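Local coordinates for GST N-terminal domain-containing protein (Pseudomonas syringae pv. tomato, PDB 3IC8) that is of unknown function but has the thioredoxin-like and helical domains of glutathione transferases and may bind glutathione, at residues E3-H8 with I232-N237; L20-K25 with A67-R72; G93-A98 with P178-F183; H187-L192 with S209-R214. All coordinates share one frame; numbering follows the deposited sequence.

The four contacts form a chain of touching neighbours, 1 to 2, 2 to 3 and 3 to 4; contact 1 lies on the other face of the sheet from contact 2. Leu-6, one residue beyond Ile-5 of contact 1, reaches contact 2, its CD2 lying 3.8 Å from CD1 of Leu-22. Contact 3 follows, its centre about 12 Å away, at the joint between the thioredoxin-like and helical domains; there Phe-24 CB meets Phe-183 CZ at 3.5 Å. Contacts 3 and 4 share helix 180-193, and Asp-182 OD1 probably bonds Trp-211 NE1. Contacts 1 and 4 are the far ends, about 31 Å apart between centres. None of the four can be tied to a known active site.

Contact 1 (E3-H8 with I232-N237); sequences ELILHH and IEIASN
Ile-5 and Ile-234 meet through their delta methyls, CD1 to CD1 at 4.2 Å, and this tip-to-tip touch is the apolar part of a small contact. The Ile-5 side chain runs out extended from the strand, with chi2 at 174°, so that CD1 is carried toward helix 228-237. There it also faces the other branch of its partner, with Ile-234 CG2 at 4.5 Å. Around the pair, Ile-5 packs on Val-32 and Gln-57 of the flanking strands, so its base is firmly embedded while its end reaches the helix.

The sheet concerned is that of the thioredoxin-like domain of glutathione transferases. Strand 4-8 runs inside it, parallel to 28-33 and antiparallel to 55-58. Helix 228-237 lies against this face next to helix 41-47, whose Leu-46 is touched by both His-7 and Ala-235. It follows strand 222-225, which adds an outer parallel strand beside 28-33, so a late part of the chain returns to cover the N-terminal domain.

The polar neighbour is Glu-3, at the more exposed end of the contact. Its OE1 stands 4.5 Å from Ile-234 CD1, a loose approach of carboxylate to methyl without a bond. The other oxygen, OE2, makes a salt bridge to Arg-30 and so ties the group to the neighbouring strand.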
loop_
_atom_site.group_PDB
_atom_site.type_symbol
_atom_site.label_atom_id
_atom_site.label_comp_id
_atom_site.label_asym_id
_atom_site.label_seq_id
_atom_site.Cartn_x
_atom_site.Cartn_y
_atom_site.Cartn_z
ATOM N N GLU A 3 -14.702 -6.701 -29.380
ATOM C CA GLU A 3 -13.775 -6.237 -28.366
ATOM C C GLU A 3 -13.854 -4.754 -28.168
ATOM O O GLU A 3 -14.161 -4.046 -29.077
ATOM C CB GLU A 3 -12.354 -6.593 -28.754
ATOM C CG GLU A 3 -11.982 -8.016 -28.580
ATOM C CD GLU A 3 -10.883 -8.417 -29.493
ATOM O OE1 GLU A 3 -10.952 -8.095 -30.681
ATOM O OE2 GLU A 3 -9.937 -9.050 -29.030
ATOM N N LEU A 4 -13.544 -4.286 -26.982
ATOM C CA LEU A 4 -13.383 -2.873 -26.780
ATOM C C LEU A 4 -12.045 -2.493 -27.322
ATOM O O LEU A 4 -11.078 -3.120 -27.025
ATOM C CB LEU A 4 -13.390 -2.548 -25.314
ATOM C CG LEU A 4 -14.671 -2.208 -24.601
ATOM C CD1 LEU A 4 -15.840 -2.866 -25.204
ATOM C CD2 LEU A 4 -14.530 -2.589 -23.191
ATOM N N ILE A 5 -11.999 -1.461 -28.134
ATOM C CA ILE A 5 -10.741 -1.011 -28.660
ATOM C C ILE A 5 -10.476 0.426 -28.304
ATOM O O ILE A 5 -11.260 1.275 -28.561
ATOM C CB ILE A 5 -10.702 -1.180 -30.172
ATOM C CG1 ILE A 5 -10.858 -2.644 -30.540
ATOM C CG2 ILE A 5 -9.442 -0.695 -30.697
ATOM C CD1 ILE A 5 -10.963 -2.892 -31.988
ATOM N N LEU A 6 -9.350 0.692 -27.693
ATOM C CA LEU A 6 -8.983 2.054 -27.427
ATOM C C LEU A 6 -7.836 2.513 -28.320
ATOM O O LEU A 6 -6.809 1.901 -28.389
ATOM C CB LEU A 6 -8.624 2.228 -25.967
ATOM C CG LEU A 6 -8.464 3.648 -25.476
ATOM C CD1 LEU A 6 -9.805 4.278 -25.379
ATOM C CD2 LEU A 6 -7.779 3.680 -24.176
ATOM N N HIS A 7 -8.054 3.608 -29.015
ATOM C CA HIS A 7 -7.045 4.235 -29.822
ATOM C C HIS A 7 -6.506 5.403 -29.022
ATOM O O HIS A 7 -7.213 6.330 -28.733
ATOM C CB HIS A 7 -7.677 4.776 -31.087
ATOM C CG HIS A 7 -8.219 3.727 -31.995
ATOM N ND1 HIS A 7 -7.553 3.312 -33.114
ATOM C CD2 HIS A 7 -9.367 3.023 -31.963
ATOM C CE1 HIS A 7 -8.256 2.390 -33.727
ATOM N NE2 HIS A 7 -9.359 2.193 -33.047
ATOM N N HIS A 8 -5.245 5.345 -28.648
ATOM C CA HIS A 8 -4.678 6.355 -27.791
ATOM C C HIS A 8 -3.189 6.481 -27.895
ATOM O O HIS A 8 -2.547 5.693 -28.509
ATOM C CB HIS A 8 -5.062 6.111 -26.354
ATOM C CG HIS A 8 -4.392 4.935 -25.746
ATOM N ND1 HIS A 8 -4.463 3.686 -26.294
ATOM C CD2 HIS A 8 -3.657 4.812 -24.628
ATOM C CE1 HIS A 8 -3.781 2.847 -25.552
ATOM N NE2 HIS A 8 -3.294 3.504 -24.529
ATOM N N ILE A 232 -8.750 -1.511 -38.439
ATOM C CA ILE A 232 -9.543 -1.214 -39.590
ATOM C C ILE A 232 -10.239 -2.463 -40.102
ATOM O O ILE A 232 -11.388 -2.434 -40.440
ATOM C CB ILE A 232 -8.699 -0.638 -40.682
ATOM C CG1 ILE A 232 -8.273 0.752 -40.295
ATOM C CG2 ILE A 232 -9.468 -0.547 -41.919
ATOM C CD1 ILE A 232 -7.275 1.326 -41.156
ATOM N N GLU A 233 -9.548 -3.580 -40.128
ATOM C CA GLU A 233 -10.158 -4.789 -40.620
ATOM C C GLU A 233 -11.322 -5.199 -39.776
ATOM O O GLU A 233 -12.307 -5.678 -40.274
ATOM C CB GLU A 233 -9.169 -5.932 -40.706
ATOM C CG GLU A 233 -8.072 -5.731 -41.696
ATOM C CD GLU A 233 -8.540 -5.554 -43.113
ATOM O OE1 GLU A 233 -9.211 -6.445 -43.640
ATOM O OE2 GLU A 233 -8.204 -4.536 -43.717
ATOM N N ILE A 234 -11.203 -5.006 -38.483
ATOM C CA ILE A 234 -12.246 -5.414 -37.598
ATOM C C ILE A 234 -13.481 -4.643 -37.918
ATOM O O ILE A 234 -14.552 -5.172 -37.883
ATOM C CB ILE A 234 -11.868 -5.217 -36.151
ATOM C CG1 ILE A 234 -11.084 -6.415 -35.664
ATOM C CG2 ILE A 234 -13.092 -5.022 -35.307
ATOM C CD1 ILE A 234 -10.165 -6.103 -34.588
ATOM N N ALA A 235 -13.324 -3.377 -38.222
ATOM C CA ALA A 235 -14.444 -2.557 -38.591
ATOM C C ALA A 235 -15.063 -3.026 -39.869
ATOM O O ALA A 235 -16.241 -3.044 -39.997
ATOM C CB ALA A 235 -14.017 -1.153 -38.736
ATOM N N SER A 236 -14.241 -3.362 -40.837
ATOM C CA SER A 236 -14.709 -3.774 -42.141
ATOM C C SER A 236 -15.517 -5.052 -42.125
ATOM O O SER A 236 -16.536 -5.152 -42.767
ATOM C CB SER A 236 -13.506 -3.979 -43.033
ATOM O OG SER A 236 -13.792 -3.621 -44.348
ATOM N N ASN A 237 -15.006 -6.035 -41.411
ATOM C CA ASN A 237 -15.681 -7.288 -41.149
ATOM C C ASN A 237 -16.911 -7.194 -40.296
ATOM O O ASN A 237 -17.806 -7.988 -40.428
ATOM C CB ASN A 237 -14.726 -8.338 -40.622
ATOM C CG ASN A 237 -13.689 -8.693 -41.608
ATOM O OD1 ASN A 237 -13.899 -8.569 -42.794
ATOM N ND2 ASN A 237 -12.549 -9.105 -41.134
#

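Contact 2 (L20-K25 with A67-R72); sequences LMLGFK and ALMARR
Helices 16-25 and 66-76 run nearly parallel here, their short axes 11.1 Å apart and inclined by 15°, with Met-21 opposite Ala-70 at a CA-CA distance of 7.4 Å. Both cover one face of the sheet in the thioredoxin-like domain: helix 16-25 is the crossover between parallel strands 4-8 and 28-33, while helix 66-76 follows strand 61-63.

Two long side chains, both selenomethionine in this crystal, carry the contact; Met-21 and Met-69 come from the facing helices and pass each other at a slant, their CE methyls a tight 3.4 Å apart. With chi1 and chi2 both near 180°, the Met-69 chain runs straight across until chi3 bends it and turns the methyl in beside Met-21, whose CB is 3.9 Å from it. Met-21 bends at chi3 too (65°), and its methyl CE ends 3.5 Å from the backbone N of Ala-70 and 3.5 Å from Ala-70 CB, so it rests on the alanine.

This core is closed by Leu-6 of the sheet, which touches Leu-22 and Met-69, and by Ile-180 of the helical domain, which touches Met-21 and Ala-70. Further along helix 16-25, Lys-25 sends NZ to a salt bridge with Glu-74 and to the carbonyl oxygens of Lys-77 and Pro-80. Beside the crossed pair, Leu-22 brings its branch carbon CG to 4.5 Å from Met-69 CE.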
loop_
_atom_site.group_PDB
_atom_site.type_symbol
_atom_site.label_atom_id
_atom_site.label_comp_id
_atom_site.label_asym_id
_atom_site.label_seq_id
_atom_site.Cartn_x
_atom_site.Cartn_y
_atom_site.Cartn_z
ATOM N N LEU A 20 -8.025 4.893 -16.960
ATOM C CA LEU A 20 -8.583 4.676 -15.649
ATOM C C LEU A 20 -10.006 4.237 -15.759
ATOM O O LEU A 20 -10.460 3.459 -14.990
ATOM C CB LEU A 20 -8.435 5.886 -14.748
ATOM C CG LEU A 20 -7.010 6.224 -14.380
ATOM C CD1 LEU A 20 -6.861 7.614 -13.926
ATOM C CD2 LEU A 20 -6.418 5.294 -13.415
HETATM N N MSE A 21 -10.706 4.770 -16.732
HETATM C CA MSE A 21 -12.082 4.433 -16.940
HETATM C C MSE A 21 -12.182 2.971 -17.280
HETATM O O MSE A 21 -13.041 2.283 -16.815
HETATM C CB MSE A 21 -12.686 5.287 -18.036
HETATM C CG MSE A 21 -13.154 6.652 -17.619
HETATM SE SE MSE A 21 -13.424 7.911 -19.020
HETATM C CE MSE A 21 -14.822 7.131 -19.936
ATOM N N LEU A 22 -11.267 2.500 -18.089
ATOM C CA LEU A 22 -11.198 1.101 -18.384
ATOM C C LEU A 22 -10.873 0.278 -17.168
ATOM O O LEU A 22 -11.361 -0.787 -17.021
ATOM C CB LEU A 22 -10.270 0.829 -19.549
ATOM C CG LEU A 22 -10.814 1.368 -20.857
ATOM C CD1 LEU A 22 -9.799 1.383 -21.919
ATOM C CD2 LEU A 22 -11.963 0.634 -21.298
ATOM N N GLY A 23 -10.035 0.783 -16.297
ATOM C CA GLY A 23 -9.731 0.105 -15.066
ATOM C C GLY A 23 -10.864 -0.060 -14.087
ATOM O O GLY A 23 -11.007 -1.082 -13.487
ATOM N N PHE A 24 -11.652 0.982 -13.925
ATOM C CA PHE A 24 -12.771 1.000 -13.033
ATOM C C PHE A 24 -13.798 -0.019 -13.479
ATOM O O PHE A 24 -14.353 -0.715 -12.696
ATOM C CB PHE A 24 -13.308 2.427 -13.016
ATOM C CG PHE A 24 -14.550 2.622 -12.239
ATOM C CD1 PHE A 24 -14.540 2.630 -10.879
ATOM C CD2 PHE A 24 -15.712 2.847 -12.873
ATOM C CE1 PHE A 24 -15.641 2.828 -10.209
ATOM C CE2 PHE A 24 -16.820 3.047 -12.173
ATOM C CZ PHE A 24 -16.781 3.043 -10.850
ATOM N N LYS A 25 -14.008 -0.104 -14.765
ATOM C CA LYS A 25 -14.881 -1.087 -15.355
ATOM C C LYS A 25 -14.403 -2.548 -15.318
ATOM O O LYS A 25 -15.190 -3.433 -15.454
ATOM C CB LYS A 25 -15.276 -0.679 -16.759
ATOM C CG LYS A 25 -16.259 0.430 -16.816
ATOM C CD LYS A 25 -17.531 0.107 -16.141
ATOM C CE LYS A 25 -18.525 1.181 -16.423
ATOM N NZ LYS A 25 -19.761 1.068 -15.677
ATOM N N ALA A 67 -16.453 11.745 -22.712
ATOM C CA ALA A 67 -17.675 11.812 -21.973
ATOM C C ALA A 67 -18.695 10.815 -22.489
ATOM O O ALA A 67 -19.410 10.225 -21.745
ATOM C CB ALA A 67 -18.207 13.181 -22.027
ATOM N N LEU A 68 -18.762 10.683 -23.791
ATOM C CA LEU A 68 -19.572 9.702 -24.460
ATOM C C LEU A 68 -19.112 8.290 -24.212
ATOM O O LEU A 68 -19.891 7.393 -24.136
ATOM C CB LEU A 68 -19.613 9.981 -25.945
ATOM C CG LEU A 68 -20.661 9.222 -26.714
ATOM C CD1 LEU A 68 -21.987 9.767 -26.418
ATOM C CD2 LEU A 68 -20.395 9.276 -28.144
HETATM N N MSE A 69 -17.814 8.124 -24.122
HETATM C CA MSE A 69 -17.198 6.844 -23.957
HETATM C C MSE A 69 -17.657 6.228 -22.664
HETATM O O MSE A 69 -17.866 5.049 -22.583
HETATM C CB MSE A 69 -15.695 7.009 -23.963
HETATM C CG MSE A 69 -14.919 5.751 -23.908
HETATM SE SE MSE A 69 -13.017 5.975 -23.686
HETATM C CE MSE A 69 -12.803 5.234 -21.982
ATOM N N ALA A 70 -17.822 7.052 -21.653
ATOM C CA ALA A 70 -18.276 6.589 -20.376
ATOM C C ALA A 70 -19.651 6.002 -20.448
ATOM O O ALA A 70 -19.908 5.001 -19.862
ATOM C CB ALA A 70 -18.268 7.701 -19.404
ATOM N N ARG A 71 -20.540 6.645 -21.159
ATOM C CA ARG A 71 -21.856 6.105 -21.346
ATOM C C ARG A 71 -21.952 4.813 -22.132
ATOM O O ARG A 71 -22.773 4.007 -21.847
ATOM C CB ARG A 71 -22.789 7.170 -21.873
ATOM C CG ARG A 71 -23.057 8.162 -20.821
ATOM C CD ARG A 71 -23.828 9.328 -21.259
ATOM N NE ARG A 71 -23.721 10.385 -20.283
ATOM C CZ ARG A 71 -24.468 10.497 -19.207
ATOM N NH1 ARG A 71 -25.395 9.628 -18.954
ATOM N NH2 ARG A 71 -24.292 11.488 -18.396
ATOM N N ARG A 72 -21.136 4.654 -23.153
ATOM C CA ARG A 72 -21.025 3.418 -23.878
ATOM C C ARG A 72 -20.489 2.323 -23.011
ATOM O O ARG A 72 -20.909 1.219 -23.111
ATOM C CB ARG A 72 -20.171 3.597 -25.112
ATOM C CG ARG A 72 -20.033 2.385 -25.941
ATOM C CD ARG A 72 -21.364 1.748 -26.183
ATOM N NE ARG A 72 -21.292 0.522 -26.954
ATOM C CZ ARG A 72 -21.268 -0.689 -26.434
ATOM N NH1 ARG A 72 -21.298 -0.861 -25.144
ATOM N NH2 ARG A 72 -21.216 -1.735 -27.207
#

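Contact 3 (G93-A98 with P178-F183); sequences GLAAWA and PSIADF
Ala-95 and Ala-181 bring two helices so close that their CA atoms are 4.5 Å apart. Ala-95 CB points at the start of helix 180-193 and lies 4.1 Å from Ala-181 CA and 4.3 Å from Ala-181 CB, a close approach suited to two alanines.

Larger groups border this spot. Leu-94 has CG anti to its N (chi1 -166°), and its CD2 methyl closes over Ala-181 CB at 4.2 Å. Ile-180 divides its branches: CG2 turns to Ala-95 CB at 4.4 Å, whereas the longer arm, with CG1 opposite the backbone N (chi1 -179°), carries CD1 away to the selenium of Met-21 in the N-terminal domain. The contact thus joins helix 88-110 to the first turn of helix 180-193 in the all-helical domain of the glutathione transferase fold.

That first turn, Ser-Ile-Ala-Asp, matches the family's N-capping box in sequence, but just the Asp-to-Ser N-H half is made in this model. Asp-182 folds back over the turn, and its OD2 takes the N-H of Ser-179 at 2.7 Å, almost head-on to the oxygen, in line with its bond to carbon; the Ser-179 hydroxyl adds a weak bond to the same oxygen. The other oxygen, OD1, accepts from Leu-174 N and probably from Trp-211 NE1. With both oxygens of this buried carboxylate supplied with donors, the group is likely to remain ionised, and it fixes the turn that presents Ala-181 and Ile-180 to helix 88-110.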
loop_
_atom_site.group_PDB
_atom_site.type_symbol
_atom_site.label_atom_id
_atom_site.label_comp_id
_atom_site.label_asym_id
_atom_site.label_seq_id
_atom_site.Cartn_x
_atom_site.Cartn_y
_atom_site.Cartn_z
ATOM N N GLY A 93 -22.744 16.820 -13.904
ATOM C CA GLY A 93 -22.398 18.208 -13.765
ATOM C C GLY A 93 -21.070 18.431 -13.113
ATOM O O GLY A 93 -20.310 19.201 -13.571
ATOM N N LEU A 94 -20.786 17.728 -12.043
ATOM C CA LEU A 94 -19.509 17.861 -11.396
ATOM C C LEU A 94 -18.344 17.442 -12.286
ATOM O O LEU A 94 -17.328 18.080 -12.309
ATOM C CB LEU A 94 -19.498 17.084 -10.105
ATOM C CG LEU A 94 -18.349 17.434 -9.202
ATOM C CD1 LEU A 94 -18.450 18.830 -8.745
ATOM C CD2 LEU A 94 -18.218 16.482 -8.067
ATOM N N ALA A 95 -18.523 16.361 -13.014
ATOM C CA ALA A 95 -17.540 15.914 -13.941
ATOM C C ALA A 95 -17.321 16.921 -15.037
ATOM O O ALA A 95 -16.243 17.196 -15.396
ATOM C CB ALA A 95 -17.932 14.610 -14.509
ATOM N N ALA A 96 -18.374 17.488 -15.554
ATOM C CA ALA A 96 -18.248 18.481 -16.583
ATOM C C ALA A 96 -17.500 19.701 -16.104
ATOM O O ALA A 96 -16.723 20.261 -16.834
ATOM C CB ALA A 96 -19.574 18.870 -17.086
ATOM N N TRP A 97 -17.761 20.121 -14.881
ATOM C CA TRP A 97 -17.039 21.215 -14.279
ATOM C C TRP A 97 -15.571 20.920 -14.072
ATOM O O TRP A 97 -14.750 21.755 -14.278
ATOM C CB TRP A 97 -17.696 21.615 -12.966
ATOM C CG TRP A 97 -16.925 22.546 -12.152
ATOM C CD1 TRP A 97 -16.960 23.880 -12.218
ATOM C CD2 TRP A 97 -16.004 22.228 -11.120
ATOM N NE1 TRP A 97 -16.126 24.424 -11.319
ATOM C CE2 TRP A 97 -15.519 23.425 -10.628
ATOM C CE3 TRP A 97 -15.541 21.045 -10.566
ATOM C CZ2 TRP A 97 -14.600 23.478 -9.621
ATOM C CZ3 TRP A 97 -14.630 21.110 -9.584
ATOM C CH2 TRP A 97 -14.169 22.307 -9.115
ATOM N N ALA A 98 -15.251 19.734 -13.608
ATOM C CA ALA A 98 -13.887 19.340 -13.391
ATOM C C ALA A 98 -13.130 19.262 -14.679
ATOM O O ALA A 98 -11.996 19.607 -14.747
ATOM C CB ALA A 98 -13.833 18.043 -12.693
ATOM N N PRO A 178 -18.132 5.509 -5.903
ATOM C CA PRO A 178 -17.320 6.055 -6.961
ATOM C C PRO A 178 -18.136 6.409 -8.189
ATOM O O PRO A 178 -19.173 5.884 -8.427
ATOM C CB PRO A 178 -16.350 4.926 -7.252
ATOM C CG PRO A 178 -16.938 3.773 -6.721
ATOM C CD PRO A 178 -17.773 4.128 -5.610
ATOM N N SER A 179 -17.627 7.334 -8.956
ATOM C CA SER A 179 -18.332 7.848 -10.091
ATOM C C SER A 179 -17.363 8.343 -11.128
ATOM O O SER A 179 -16.208 8.402 -10.891
ATOM C CB SER A 179 -19.333 8.932 -9.709
ATOM O OG SER A 179 -18.867 9.796 -8.728
ATOM N N ILE A 180 -17.874 8.718 -12.279
ATOM C CA ILE A 180 -17.098 9.257 -13.359
ATOM C C ILE A 180 -16.481 10.549 -12.879
ATOM O O ILE A 180 -15.451 10.945 -13.326
ATOM C CB ILE A 180 -17.943 9.434 -14.625
ATOM C CG1 ILE A 180 -17.123 9.976 -15.775
ATOM C CG2 ILE A 180 -19.031 10.376 -14.413
ATOM C CD1 ILE A 180 -16.033 9.107 -16.202
ATOM N N ALA A 181 -17.134 11.183 -11.934
ATOM C CA ALA A 181 -16.630 12.391 -11.339
ATOM C C ALA A 181 -15.316 12.230 -10.594
ATOM O O ALA A 181 -14.521 13.108 -10.625
ATOM C CB ALA A 181 -17.660 13.029 -10.481
ATOM N N ASP A 182 -15.097 11.110 -9.934
ATOM C CA ASP A 182 -13.849 10.907 -9.246
ATOM C C ASP A 182 -12.727 10.928 -10.248
ATOM O O ASP A 182 -11.698 11.495 -10.025
ATOM C CB ASP A 182 -13.833 9.558 -8.533
ATOM C CG ASP A 182 -14.796 9.485 -7.404
ATOM O OD1 ASP A 182 -14.487 10.037 -6.370
ATOM O OD2 ASP A 182 -15.851 8.865 -7.541
ATOM N N PHE A 183 -12.941 10.286 -11.363
ATOM C CA PHE A 183 -11.971 10.290 -12.420
ATOM C C PHE A 183 -11.708 11.622 -13.076
ATOM O O PHE A 183 -10.598 11.972 -13.358
ATOM C CB PHE A 183 -12.318 9.214 -13.405
ATOM C CG PHE A 183 -12.352 7.884 -12.799
ATOM C CD1 PHE A 183 -11.203 7.204 -12.568
ATOM C CD2 PHE A 183 -13.519 7.328 -12.412
ATOM C CE1 PHE A 183 -11.231 6.016 -11.997
ATOM C CE2 PHE A 183 -13.533 6.128 -11.836
ATOM C CZ PHE A 183 -12.384 5.477 -11.630
#

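Contact 4 (H187-L192 with S209-R214); sequences HTLWFL and SVWLDR
A buried apolar contact joins helices 180-193 and 206-216 inside the helical domain, with Leu-189 set against Leu-212 and the rim of Trp-211. The fork of Leu-212 sits astride the root of Leu-189, CD2 at 3.8 Å and CD1 at 4.0 Å from its CB. Having CG anti to the backbone N (chi1 173°) aims Leu-212 at the facing helix. Beyond CB, Leu-189 offers CD1 to the indole: the methyl lies in the ring plane and touches the edge at CZ3, 3.9 Å away, the two side chains crossing at about a right angle.

In the bundle that forms the C-terminal half of a glutathione transferase, helix 149-167 adds to this core, with Trp-156 and Met-160 packing on Leu-189 and Leu-167 on Trp-211. The residue after Leu-189, Trp-190, points to another side of the helix and packs on Thr-11 of the second subunit.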
loop_
_atom_site.group_PDB
_atom_site.type_symbol
_atom_site.label_atom_id
_atom_site.label_comp_id
_atom_site.label_asym_id
_atom_site.label_seq_id
_atom_site.Cartn_x
_atom_site.Cartn_y
_atom_site.Cartn_z
ATOM N N HIS A 187 -8.097 13.107 -12.735
ATOM C CA HIS A 187 -7.291 13.327 -13.895
ATOM C C HIS A 187 -6.563 14.634 -13.787
ATOM O O HIS A 187 -5.419 14.700 -14.122
ATOM C CB HIS A 187 -8.167 13.347 -15.131
ATOM C CG HIS A 187 -7.419 13.412 -16.414
ATOM N ND1 HIS A 187 -6.191 12.834 -16.587
ATOM C CD2 HIS A 187 -7.741 13.965 -17.596
ATOM C CE1 HIS A 187 -5.787 13.029 -17.821
ATOM N NE2 HIS A 187 -6.710 13.716 -18.454
ATOM N N THR A 188 -7.214 15.677 -13.305
ATOM C CA THR A 188 -6.555 16.966 -13.190
ATOM C C THR A 188 -5.377 16.938 -12.244
ATOM O O THR A 188 -4.366 17.491 -12.509
ATOM C CB THR A 188 -7.537 18.153 -12.835
ATOM O OG1 THR A 188 -7.759 18.247 -11.435
ATOM C CG2 THR A 188 -8.821 18.010 -13.502
ATOM N N LEU A 189 -5.537 16.264 -11.129
ATOM C CA LEU A 189 -4.512 16.134 -10.122
ATOM C C LEU A 189 -3.307 15.339 -10.571
ATOM O O LEU A 189 -2.238 15.506 -10.083
ATOM C CB LEU A 189 -5.094 15.539 -8.875
ATOM C CG LEU A 189 -6.247 16.348 -8.364
ATOM C CD1 LEU A 189 -6.593 15.894 -7.036
ATOM C CD2 LEU A 189 -5.920 17.782 -8.337
ATOM N N TRP A 190 -3.534 14.447 -11.500
ATOM C CA TRP A 190 -2.530 13.583 -12.032
ATOM C C TRP A 190 -1.460 14.414 -12.719
ATOM O O TRP A 190 -0.305 14.099 -12.663
ATOM C CB TRP A 190 -3.195 12.581 -12.957
ATOM C CG TRP A 190 -2.317 11.775 -13.765
ATOM C CD1 TRP A 190 -2.211 11.799 -15.082
ATOM C CD2 TRP A 190 -1.433 10.777 -13.307
ATOM N NE1 TRP A 190 -1.308 10.899 -15.503
ATOM C CE2 TRP A 190 -0.809 10.251 -14.419
ATOM C CE3 TRP A 190 -1.098 10.289 -12.053
ATOM C CZ2 TRP A 190 0.131 9.274 -14.331
ATOM C CZ3 TRP A 190 -0.173 9.315 -11.968
ATOM C CH2 TRP A 190 0.437 8.814 -13.096
ATOM N N PHE A 191 -1.866 15.498 -13.353
ATOM C CA PHE A 191 -0.921 16.401 -13.964
ATOM C C PHE A 191 -0.002 17.024 -12.927
ATOM O O PHE A 191 1.168 17.115 -13.138
ATOM C CB PHE A 191 -1.642 17.498 -14.753
ATOM C CG PHE A 191 -2.194 17.050 -16.058
ATOM C CD1 PHE A 191 -1.454 17.128 -17.198
ATOM C CD2 PHE A 191 -3.456 16.562 -16.151
ATOM C CE1 PHE A 191 -1.967 16.722 -18.383
ATOM C CE2 PHE A 191 -3.956 16.145 -17.322
ATOM C CZ PHE A 191 -3.217 16.225 -18.440
ATOM N N LEU A 192 -0.543 17.446 -11.805
ATOM C CA LEU A 192 0.238 18.064 -10.756
ATOM C C LEU A 192 1.260 17.147 -10.125
ATOM O O LEU A 192 2.321 17.562 -9.801
ATOM C CB LEU A 192 -0.635 18.687 -9.698
ATOM C CG LEU A 192 -1.385 20.001 -9.886
ATOM C CD1 LEU A 192 -0.795 21.003 -10.786
ATOM C CD2 LEU A 192 -2.791 19.784 -10.172
ATOM N N SER A 209 -4.892 13.700 -1.055
ATOM C CA SER A 209 -3.832 12.836 -1.508
ATOM C C SER A 209 -4.164 11.362 -1.307
ATOM O O SER A 209 -3.878 10.545 -2.140
ATOM C CB SER A 209 -2.536 13.233 -0.813
ATOM O OG SER A 209 -1.397 12.846 -1.536
ATOM N N VAL A 210 -4.770 11.039 -0.184
ATOM C CA VAL A 210 -5.208 9.698 0.091
ATOM C C VAL A 210 -6.293 9.254 -0.856
ATOM O O VAL A 210 -6.275 8.164 -1.351
ATOM C CB VAL A 210 -5.721 9.619 1.507
ATOM C CG1 VAL A 210 -6.535 8.403 1.744
ATOM C CG2 VAL A 210 -4.616 9.714 2.450
ATOM N N TRP A 211 -7.252 10.127 -1.085
ATOM C CA TRP A 211 -8.344 9.878 -1.989
ATOM C C TRP A 211 -7.845 9.709 -3.388
ATOM O O TRP A 211 -8.339 8.892 -4.125
ATOM C CB TRP A 211 -9.366 11.016 -1.936
ATOM C CG TRP A 211 -10.258 11.055 -3.113
ATOM C CD1 TRP A 211 -11.366 10.341 -3.292
ATOM C CD2 TRP A 211 -10.113 11.859 -4.271
ATOM N NE1 TRP A 211 -11.925 10.628 -4.477
ATOM C CE2 TRP A 211 -11.171 11.569 -5.102
ATOM C CE3 TRP A 211 -9.180 12.797 -4.684
ATOM C CZ2 TRP A 211 -11.321 12.154 -6.313
ATOM C CZ3 TRP A 211 -9.333 13.366 -5.876
ATOM C CH2 TRP A 211 -10.390 13.054 -6.684
ATOM N N LEU A 212 -6.868 10.509 -3.756
ATOM C CA LEU A 212 -6.346 10.457 -5.086
ATOM C C LEU A 212 -5.688 9.125 -5.396
ATOM O O LEU A 212 -5.864 8.604 -6.451
ATOM C CB LEU A 212 -5.415 11.629 -5.338
ATOM C CG LEU A 212 -4.658 11.612 -6.643
ATOM C CD1 LEU A 212 -5.548 11.669 -7.803
ATOM C CD2 LEU A 212 -3.696 12.689 -6.703
ATOM N N ASP A 213 -4.941 8.590 -4.454
ATOM C CA ASP A 213 -4.295 7.307 -4.620
ATOM C C ASP A 213 -5.293 6.204 -4.746
ATOM O O ASP A 213 -5.089 5.260 -5.447
ATOM C CB ASP A 213 -3.292 7.038 -3.526
ATOM C CG ASP A 213 -2.107 7.920 -3.620
ATOM O OD1 ASP A 213 -1.846 8.426 -4.704
ATOM O OD2 ASP A 213 -1.435 8.140 -2.614
ATOM N N ARG A 214 -6.389 6.334 -4.050
ATOM C CA ARG A 214 -7.446 5.387 -4.172
ATOM C C ARG A 214 -8.056 5.360 -5.560
ATOM O O ARG A 214 -8.311 4.327 -6.102
ATOM C CB ARG A 214 -8.507 5.757 -3.161
ATOM C CG ARG A 214 -9.369 4.658 -2.700
ATOM C CD ARG A 214 -10.524 5.170 -1.901
ATOM N NE ARG A 214 -10.158 5.349 -0.530
ATOM C CZ ARG A 214 -10.184 6.491 0.127
ATOM N NH1 ARG A 214 -10.583 7.605 -0.449
ATOM N NH2 ARG A 214 -9.804 6.509 1.380
#